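Side-chain contacts in calcium-dependent protein kinase, putative (Plasmodium falciparum, PDB 3MSE), which probably phosphorylates serine and threonine residues of proteins under calcium control, the present chain being its C-terminal EF-hand part, which binds calcium ions: residues M10-Y13 against M14-N18; I24-M27 against A28-S32; I38-I41 against N42-Y46; T93-M96 against A97-R101. All coordinates share one frame; numbering follows the deposited sequence.

Contact 1 of 4, residues M10-Y13 against M14-N18; sequences MKSY and MKHSN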
# COMPACT_ATOMS: atom_id res chain seq x y z
N MET A 10 17.94 6.19 -0.82
CA MET A 10 18.58 6.61 -2.08
C MET A 10 19.92 5.91 -2.32
O MET A 10 20.22 5.46 -3.43
CB MET A 10 18.78 8.12 -2.11
CG MET A 10 17.52 8.93 -2.10
SD MET A 10 17.97 10.66 -2.03
CE MET A 10 16.41 11.52 -1.99
N LYS A 11 20.74 5.83 -1.26
CA LYS A 11 22.06 5.21 -1.37
C LYS A 11 21.99 3.73 -1.66
O LYS A 11 22.86 3.18 -2.32
CB LYS A 11 22.89 5.44 -0.11
CG LYS A 11 23.46 6.84 0.01
CD LYS A 11 23.70 7.14 1.51
CE LYS A 11 24.74 8.21 1.75
NZ LYS A 11 26.10 7.60 2.02
N SER A 12 20.96 3.07 -1.14
CA SER A 12 20.78 1.67 -1.48
C SER A 12 20.22 1.52 -2.91
O SER A 12 20.62 0.63 -3.66
CB SER A 12 19.88 0.99 -0.46
OG SER A 12 19.35 -0.20 -1.00
N TYR A 13 19.31 2.42 -3.29
CA TYR A 13 18.70 2.39 -4.64
C TYR A 13 19.75 2.53 -5.73
O TYR A 13 19.72 1.79 -6.73
CB TYR A 13 17.69 3.54 -4.72
CG TYR A 13 16.80 3.58 -5.96
CD1 TYR A 13 15.69 2.74 -6.08
CD2 TYR A 13 17.02 4.52 -6.96
CE1 TYR A 13 14.85 2.81 -7.19
CE2 TYR A 13 16.19 4.59 -8.08
CZ TYR A 13 15.09 3.74 -8.17
OH TYR A 13 14.28 3.81 -9.28
N MET A 14 20.71 3.43 -5.52
CA MET A 14 21.76 3.72 -6.52
C MET A 14 22.63 2.50 -6.85
O MET A 14 23.25 2.47 -7.89
CB MET A 14 22.63 4.91 -6.06
CG MET A 14 23.81 4.53 -5.10
SD MET A 14 24.61 5.99 -4.38
CE MET A 14 25.83 5.17 -3.33
N LYS A 15 22.65 1.50 -5.97
CA LYS A 15 23.50 0.33 -6.17
C LYS A 15 22.85 -0.76 -7.03
O LYS A 15 23.51 -1.70 -7.45
CB LYS A 15 23.96 -0.25 -4.81
CG LYS A 15 25.01 0.64 -4.07
CD LYS A 15 25.44 -0.03 -2.74
CE LYS A 15 26.26 0.91 -1.86
NZ LYS A 15 25.48 2.13 -1.51
N HIS A 16 21.56 -0.64 -7.31
CA HIS A 16 20.88 -1.69 -8.05
C HIS A 16 20.83 -1.41 -9.55
O HIS A 16 21.15 -0.30 -10.00
CB HIS A 16 19.51 -1.97 -7.43
CG HIS A 16 19.62 -2.66 -6.10
ND1 HIS A 16 20.00 -3.97 -5.98
CD2 HIS A 16 19.48 -2.19 -4.84
CE1 HIS A 16 20.06 -4.30 -4.70
NE2 HIS A 16 19.75 -3.23 -3.99
N SER A 17 20.48 -2.43 -10.33
CA SER A 17 20.46 -2.31 -11.79
C SER A 17 19.30 -1.44 -12.26
O SER A 17 18.32 -1.22 -11.54
CB SER A 17 20.37 -3.69 -12.43
OG SER A 17 19.13 -4.33 -12.12
N ASN A 18 19.41 -0.94 -13.49
CA ASN A 18 18.35 -0.17 -14.08
C ASN A 18 17.06 -0.98 -14.18
O ASN A 18 15.99 -0.47 -13.86
CB ASN A 18 18.80 0.39 -15.42
CG ASN A 18 19.70 1.60 -15.27
OD1 ASN A 18 19.40 2.53 -14.50
ND2 ASN A 18 20.79 1.61 -16.02
O HOH W 1 19.32 -2.70 -1.29

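Contact 2 of 4, residues I24-M27 against A28-S32; sequences INIM and AHELS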
# COMPACT_ATOMS: atom_id res chain seq x y z
N ILE A 24 10.93 -1.54 -9.69
CA ILE A 24 10.54 -0.74 -8.53
C ILE A 24 9.59 0.40 -8.94
O ILE A 24 8.63 0.69 -8.22
CB ILE A 24 11.78 -0.11 -7.76
CG1 ILE A 24 12.70 -1.19 -7.13
CG2 ILE A 24 11.31 0.88 -6.72
CD1 ILE A 24 12.14 -1.85 -5.86
N ASN A 25 9.85 1.05 -10.07
CA ASN A 25 8.95 2.14 -10.56
C ASN A 25 7.49 1.70 -10.85
O ASN A 25 6.56 2.47 -10.62
CB ASN A 25 9.54 2.85 -11.78
CG ASN A 25 10.41 4.03 -11.40
OD1 ASN A 25 9.97 5.18 -11.44
ND2 ASN A 25 11.66 3.75 -11.01
N ILE A 26 7.33 0.47 -11.33
CA ILE A 26 6.00 -0.14 -11.51
C ILE A 26 5.25 -0.19 -10.18
O ILE A 26 4.10 0.26 -10.07
CB ILE A 26 6.08 -1.57 -12.12
CG1 ILE A 26 6.62 -1.50 -13.54
CG2 ILE A 26 4.68 -2.26 -12.10
CD1 ILE A 26 7.21 -2.84 -14.03
N MET A 27 5.92 -0.71 -9.15
CA MET A 27 5.36 -0.72 -7.81
C MET A 27 5.13 0.68 -7.26
O MET A 27 4.14 0.93 -6.56
CB MET A 27 6.26 -1.52 -6.88
CG MET A 27 6.25 -3.00 -7.17
SD MET A 27 7.12 -3.91 -5.87
CE MET A 27 8.80 -3.63 -6.37
N ALA A 28 6.03 1.60 -7.59
CA ALA A 28 5.92 2.98 -7.14
C ALA A 28 4.67 3.65 -7.72
O ALA A 28 4.02 4.46 -7.05
CB ALA A 28 7.15 3.77 -7.52
N HIS A 29 4.37 3.32 -8.97
CA HIS A 29 3.14 3.81 -9.57
C HIS A 29 1.90 3.33 -8.80
O HIS A 29 0.98 4.11 -8.57
CB HIS A 29 3.01 3.46 -11.06
CG HIS A 29 1.75 4.02 -11.66
ND1 HIS A 29 0.66 3.23 -11.97
CD2 HIS A 29 1.39 5.30 -11.92
CE1 HIS A 29 -0.31 4.00 -12.43
NE2 HIS A 29 0.10 5.26 -12.41
N GLU A 30 1.91 2.06 -8.40
CA GLU A 30 0.84 1.46 -7.61
C GLU A 30 0.67 2.09 -6.21
O GLU A 30 -0.44 2.09 -5.67
CB GLU A 30 1.04 -0.06 -7.50
CG GLU A 30 -0.02 -0.89 -8.22
CD GLU A 30 0.09 -0.86 -9.74
OE1 GLU A 30 0.87 -1.67 -10.29
OE2 GLU A 30 -0.60 -0.04 -10.37
N LEU A 31 1.75 2.64 -5.65
CA LEU A 31 1.71 3.37 -4.37
C LEU A 31 1.12 4.75 -4.55
O LEU A 31 0.40 5.26 -3.69
CB LEU A 31 3.12 3.53 -3.76
CG LEU A 31 3.64 2.53 -2.72
CD1 LEU A 31 4.92 3.06 -2.13
CD2 LEU A 31 2.64 2.31 -1.61
N SER A 32 1.45 5.36 -5.68
CA SER A 32 0.89 6.63 -6.06
C SER A 32 -0.64 6.54 -6.20
O SER A 32 -1.37 7.42 -5.75
CB SER A 32 1.51 7.07 -7.37
OG SER A 32 1.44 8.47 -7.49
O HOH W 2 2.19 -0.25 -11.83

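Contact 3 of 4, residues I38-I41 against N42-Y46; sequences IKYI and NELFY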
# COMPACT_ATOMS: atom_id res chain seq x y z
N ILE A 38 -6.27 7.55 -0.86
CA ILE A 38 -6.15 7.98 0.53
C ILE A 38 -6.23 9.50 0.68
O ILE A 38 -6.82 10.00 1.64
CB ILE A 38 -4.87 7.44 1.20
CG1 ILE A 38 -4.91 5.91 1.25
CG2 ILE A 38 -4.71 8.01 2.61
CD1 ILE A 38 -3.62 5.29 1.73
N LYS A 39 -5.65 10.22 -0.27
CA LYS A 39 -5.72 11.68 -0.27
C LYS A 39 -7.18 12.16 -0.35
O LYS A 39 -7.58 13.06 0.39
CB LYS A 39 -4.88 12.26 -1.41
CG LYS A 39 -4.53 13.73 -1.27
CD LYS A 39 -3.47 14.18 -2.31
CE LYS A 39 -2.14 13.43 -2.15
NZ LYS A 39 -1.39 13.77 -0.88
N TYR A 40 -7.96 11.56 -1.25
CA TYR A 40 -9.39 11.90 -1.36
C TYR A 40 -10.08 11.67 -0.01
O TYR A 40 -10.75 12.56 0.51
CB TYR A 40 -10.10 11.14 -2.49
CG TYR A 40 -11.56 11.52 -2.60
CD1 TYR A 40 -11.96 12.70 -3.24
CD2 TYR A 40 -12.56 10.72 -2.03
CE1 TYR A 40 -13.31 13.06 -3.32
CE2 TYR A 40 -13.90 11.07 -2.10
CZ TYR A 40 -14.27 12.24 -2.75
OH TYR A 40 -15.60 12.57 -2.82
N ILE A 41 -9.89 10.48 0.56
CA ILE A 41 -10.45 10.16 1.87
C ILE A 41 -9.99 11.17 2.92
O ILE A 41 -10.78 11.57 3.79
CB ILE A 41 -10.16 8.68 2.29
CG1 ILE A 41 -10.88 7.71 1.35
CG2 ILE A 41 -10.58 8.42 3.73
CD1 ILE A 41 -10.34 6.27 1.39
N ASN A 42 -8.74 11.62 2.81
CA ASN A 42 -8.17 12.62 3.72
C ASN A 42 -8.90 13.95 3.61
O ASN A 42 -9.18 14.60 4.62
CB ASN A 42 -6.68 12.87 3.40
CG ASN A 42 -5.76 11.79 3.97
OD1 ASN A 42 -6.19 10.91 4.72
ND2 ASN A 42 -4.48 11.87 3.62
N GLU A 43 -9.18 14.36 2.38
CA GLU A 43 -9.89 15.60 2.14
C GLU A 43 -11.35 15.49 2.57
O GLU A 43 -11.92 16.45 3.09
CB GLU A 43 -9.76 16.04 0.68
CG GLU A 43 -8.54 16.93 0.41
CD GLU A 43 -8.68 18.33 1.02
OE1 GLU A 43 -9.39 19.18 0.42
OE2 GLU A 43 -8.08 18.59 2.08
N LEU A 44 -11.93 14.31 2.37
CA LEU A 44 -13.29 14.05 2.82
C LEU A 44 -13.38 14.16 4.34
O LEU A 44 -14.24 14.86 4.87
CB LEU A 44 -13.74 12.67 2.36
CG LEU A 44 -15.24 12.36 2.45
CD1 LEU A 44 -16.05 13.30 1.55
CD2 LEU A 44 -15.47 10.89 2.07
N PHE A 45 -12.45 13.51 5.03
CA PHE A 45 -12.39 13.56 6.49
C PHE A 45 -12.31 15.00 7.00
O PHE A 45 -12.98 15.35 7.96
CB PHE A 45 -11.18 12.73 6.99
CG PHE A 45 -11.06 12.69 8.48
CD1 PHE A 45 -11.66 11.67 9.21
CD2 PHE A 45 -10.33 13.66 9.17
CE1 PHE A 45 -11.56 11.62 10.60
CE2 PHE A 45 -10.22 13.61 10.56
CZ PHE A 45 -10.84 12.59 11.27
N TYR A 46 -11.47 15.81 6.36
CA TYR A 46 -11.28 17.21 6.74
C TYR A 46 -12.58 18.01 6.61
O TYR A 46 -12.90 18.81 7.49
CB TYR A 46 -10.15 17.85 5.90
CG TYR A 46 -9.77 19.26 6.33
CD1 TYR A 46 -8.78 19.47 7.31
CD2 TYR A 46 -10.39 20.38 5.76
CE1 TYR A 46 -8.43 20.76 7.71
CE2 TYR A 46 -10.05 21.68 6.16
CZ TYR A 46 -9.07 21.85 7.13
OH TYR A 46 -8.72 23.12 7.52

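Contact 4 of 4, residues T93-M96 against A97-R101; sequences TEFM and AGCYR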
# COMPACT_ATOMS: atom_id res chain seq x y z
N THR A 93 -8.60 6.52 11.14
CA THR A 93 -8.36 5.15 10.73
C THR A 93 -9.67 4.38 10.52
O THR A 93 -9.81 3.63 9.57
CB THR A 93 -7.42 4.43 11.74
OG1 THR A 93 -6.16 5.09 11.70
CG2 THR A 93 -7.21 2.97 11.35
N GLU A 94 -10.61 4.55 11.44
CA GLU A 94 -11.92 3.88 11.35
C GLU A 94 -12.77 4.35 10.16
O GLU A 94 -13.48 3.54 9.53
CB GLU A 94 -12.67 4.01 12.66
CG GLU A 94 -11.91 3.33 13.82
CD GLU A 94 -12.36 3.78 15.20
OE1 GLU A 94 -11.81 3.26 16.20
OE2 GLU A 94 -13.28 4.64 15.31
N PHE A 95 -12.68 5.64 9.85
CA PHE A 95 -13.40 6.26 8.74
C PHE A 95 -12.83 5.71 7.46
O PHE A 95 -13.55 5.31 6.55
CB PHE A 95 -13.23 7.79 8.77
CG PHE A 95 -13.96 8.52 7.65
CD1 PHE A 95 -13.25 9.16 6.64
CD2 PHE A 95 -15.36 8.57 7.62
CE1 PHE A 95 -13.93 9.86 5.62
CE2 PHE A 95 -16.05 9.26 6.60
CZ PHE A 95 -15.34 9.90 5.61
N MET A 96 -11.52 5.67 7.40
CA MET A 96 -10.84 5.28 6.21
C MET A 96 -11.00 3.77 5.90
O MET A 96 -11.07 3.36 4.73
CB MET A 96 -9.40 5.78 6.30
CG MET A 96 -8.38 4.75 6.30
SD MET A 96 -7.91 4.82 4.60
CE MET A 96 -7.33 3.14 4.48
N ALA A 97 -11.10 2.96 6.95
CA ALA A 97 -11.40 1.55 6.81
C ALA A 97 -12.73 1.30 6.04
O ALA A 97 -12.82 0.37 5.27
CB ALA A 97 -11.46 0.88 8.17
N GLY A 98 -13.73 2.14 6.28
CA GLY A 98 -15.03 1.97 5.65
C GLY A 98 -15.14 2.62 4.28
O GLY A 98 -16.06 2.29 3.53
N CYS A 99 -14.21 3.52 3.97
CA CYS A 99 -14.22 4.29 2.71
C CYS A 99 -13.36 3.69 1.63
O CYS A 99 -13.57 3.98 0.44
CB CYS A 99 -13.77 5.74 2.92
SG CYS A 99 -14.87 6.76 3.87
N TYR A 100 -12.38 2.88 2.02
CA TYR A 100 -11.37 2.39 1.07
C TYR A 100 -11.84 1.13 0.37
O TYR A 100 -12.39 0.23 1.01
CB TYR A 100 -10.03 2.13 1.79
CG TYR A 100 -8.89 1.80 0.87
CD1 TYR A 100 -8.19 2.80 0.18
CD2 TYR A 100 -8.49 0.47 0.68
CE1 TYR A 100 -7.12 2.47 -0.68
CE2 TYR A 100 -7.43 0.14 -0.17
CZ TYR A 100 -6.76 1.14 -0.84
OH TYR A 100 -5.72 0.79 -1.68
N ARG A 101 -11.62 1.04 -0.94
CA ARG A 101 -11.99 -0.17 -1.67
C ARG A 101 -10.90 -1.22 -1.53
O ARG A 101 -9.82 -1.10 -2.11
CB ARG A 101 -12.25 0.11 -3.15
CG ARG A 101 -12.91 -1.06 -3.89
CD ARG A 101 -13.53 -0.62 -5.21
NE ARG A 101 -14.16 -1.72 -5.94
CZ ARG A 101 -13.60 -2.36 -6.96
NH1 ARG A 101 -14.26 -3.34 -7.56
NH2 ARG A 101 -12.39 -2.03 -7.39

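Contact 1 of 4, residues M10-Y13 against M14-N18
An i to i+4 bond runs from Met-14 N to Met-10 O (3.0 Å), and the chain then tightens: Lys-15 N bonds to Ser-12 O and His-16 N to Tyr-13 O at 3.1 Å, the latter closing a type I beta turn from Tyr-13 to His-16. Over this turn the Met-14 side chain lies against the backbone of Lys-11. Met-14 CG is tucked above its own backbone (chi1 85°), which brings it to 3.2 Å from Lys-11 O. The extended remainder carries SD and CE past the same carbonyl. Lys-15 reaches that oxygen too: its chain stays extended as far as CE and bends at chi4 (60°), and NZ then donates to Lys-11 O at 2.9 Å, approaching from above the carbonyl plane. The turn makes the corner between helix 4-13 and the long helix 18-48, whose N-cap is Ser-17, with OG bonded to Arg-20 N. Tyr-13 rests on Ile-24 and Asn-25 of that helix, and its carbonyl oxygen also receives Asn-21 ND2. The His-16 ring comes close to the backbone of Ser-12, CD2 standing 3.3 Å from Ser-12 O. A water at the edge of the imidazole, in its plane, joins His-16 NE2 (2.8 Å) to Ser-12 OG, although Ser-12 has two conformers and its short water link is doubtful. The NZ atoms of Lys-11 and Lys-15 stay 6.5 Å apart; a sulfate bound beside Lys-15 would probably offset the charge of that lysine.

Contact 2 of 4, residues I24-M27 against A28-S32
Among the flat groups, the Glu-30 carboxylate is the one that works back across the turn, toward Ile-26, and it does so through water rather than by direct bonding. One water donates both to Ile-26 O (2.6 Å) and to Glu-30 OE1, while OE1 itself stays 3.8 Å from that carbonyl oxygen. In the conformer given, the bend at chi2 (73°), together with an unusual chi1, turns the carboxylate back over the turn, where Glu-30 OE1 lies 4.3 Å from Ile-26 CG2. Glu-30 has a second conformer, and the water's bond to OE1 is very short, so this bridge is less certain than the backbone. The Asn-25 amide serves its own helix, ND2 bonding to Asn-21 O, whereas the His-29 imidazole takes no part; its CB lies 3.5 Å from Ile-26 O. Ala-28 packs its methyl over the carbonyls of Ile-24 and Asn-25. Regular i to i+4 bonds carry the backbone, from Ala-28 N to Ile-24 O (2.8 Å) through Leu-31 N to Met-27 O (3.1 Å). These turns belong to the first half of helix 18-48: Ile-26 and Met-27 face helix 109-117. Ile-26 O thus accepts Glu-30 N and the water, while its tie to the carboxylate, itself weakly paired with Lys-116, remains tentative.

Contact 3 of 4, residues I38-I41 against N42-Y46
Asn-42 N donates to Ile-38 O at 2.8 Å, a length matched by the bonds from Leu-44 N to Tyr-40 O and from Phe-45 N to Ile-41 O, so these i to i+4 bonds are all short. The bond between them, from Glu-43 N to Lys-39 O, measures 2.9 Å. Around Ile-38 O the Asn-42 side chain also closes in. With CG beside its own backbone N (chi1 -79°), the carboxamide carbon of Asn-42 stands 3.1 Å from Ile-38 O, and the amide runs alongside Ile-38, Asn-42 OD1 being 3.9 Å from Ile-38 CG2. OD1 faces an oxygen it cannot bond and instead accepts from Tyr-92 OH on helix 92-99, which fixes the amide's rotation. The segment is the later part of helix 18-48, inside the first EF-hand, and leads into the loop in which Asp-49, Asn-51, Asn-53, Ser-55 and Glu-60 bind calcium; Phe-45, its ring turned away from the preceding turn, reaches within about 4 Å of the Asp-49 side chain, measured between nearest atoms. Leu-44 CD2 makes a loose 4.5 Å contact with Tyr-40 CE2. The chemistry implies a mixed interface: helix 92-99 is met both by apolar packing, Ile-41 on Met-96 and Leu-44 on Phe-95, and by the Asn-42 hydrogen bond, while the Tyr-40 hydroxyl bonds Ser-3 N of the second subunit and Glu-43, bent at chi2 (-71°), forms a salt bridge with Lys-47 one turn further on.

Contact 4 of 4, residues T93-M96 against A97-R101
One contact is sulfur-aromatic: Cys-99 SG lies over one face of the Phe-95 ring, 3.7 Å from its centroid and 15° off the ring normal, with Phe-95 CZ the nearest ring atom to SG at 3.6 Å. Phe-95 holds CG trans to its backbone N (chi1 -180°), which lays the ring along the helix under the sulfur one turn later. Apolar packing follows between Met-96 and Tyr-100, whose side chains run side by side: the Met-96 chain takes unusual values at both chi1 and chi2, and its CE comes 3.9 Å from Tyr-100 CB. Ala-97 CB rests on the carbonyls of Thr-93 and Glu-94. The backbone bonds change character along helix 92-99. Ala-97 N to Thr-93 O (3.0 Å) is regular, but Cys-99 N bonds Met-96 O at 3.2 Å, and the bonds from Gly-98 N and Cys-99 N to Phe-95 O and from Tyr-100 N to Met-96 O are weak, as the helix gives way at Tyr-100. Phe-95 also packs on Leu-48, and Tyr-100 meets Trp-102 edge-to-face. With the closing backbone bonds weak, side-chain packing probably contributes to cohesion at this helix end, including that of Met-96 and Cys-99 on Leu-31 and Met-10 of the second subunit.

Overall arrangement
From the N terminus, contact 1 makes the corner that turns helix 4-13 into helix 18-48. Contacts 2 and 3 then follow on that long helix, with centres about 21 Å apart, and contact 4 ends helix 92-99. Each is local, so they run in series, with none nested or crossing. Contact 1 touches contact 2 where Tyr-13 packs on the first half of the long helix, whereas contacts 3 and 4, with centres about 10 Å apart, meet in the core of the EF-hand pair: Ile-41 CD1 lies 3.8 Å from Cys-99 CB. Contact 2 faces helix 109-117. Helix 18-48 thus carries contacts 2 and 3, and all four contacts lie at the interface with the second subunit.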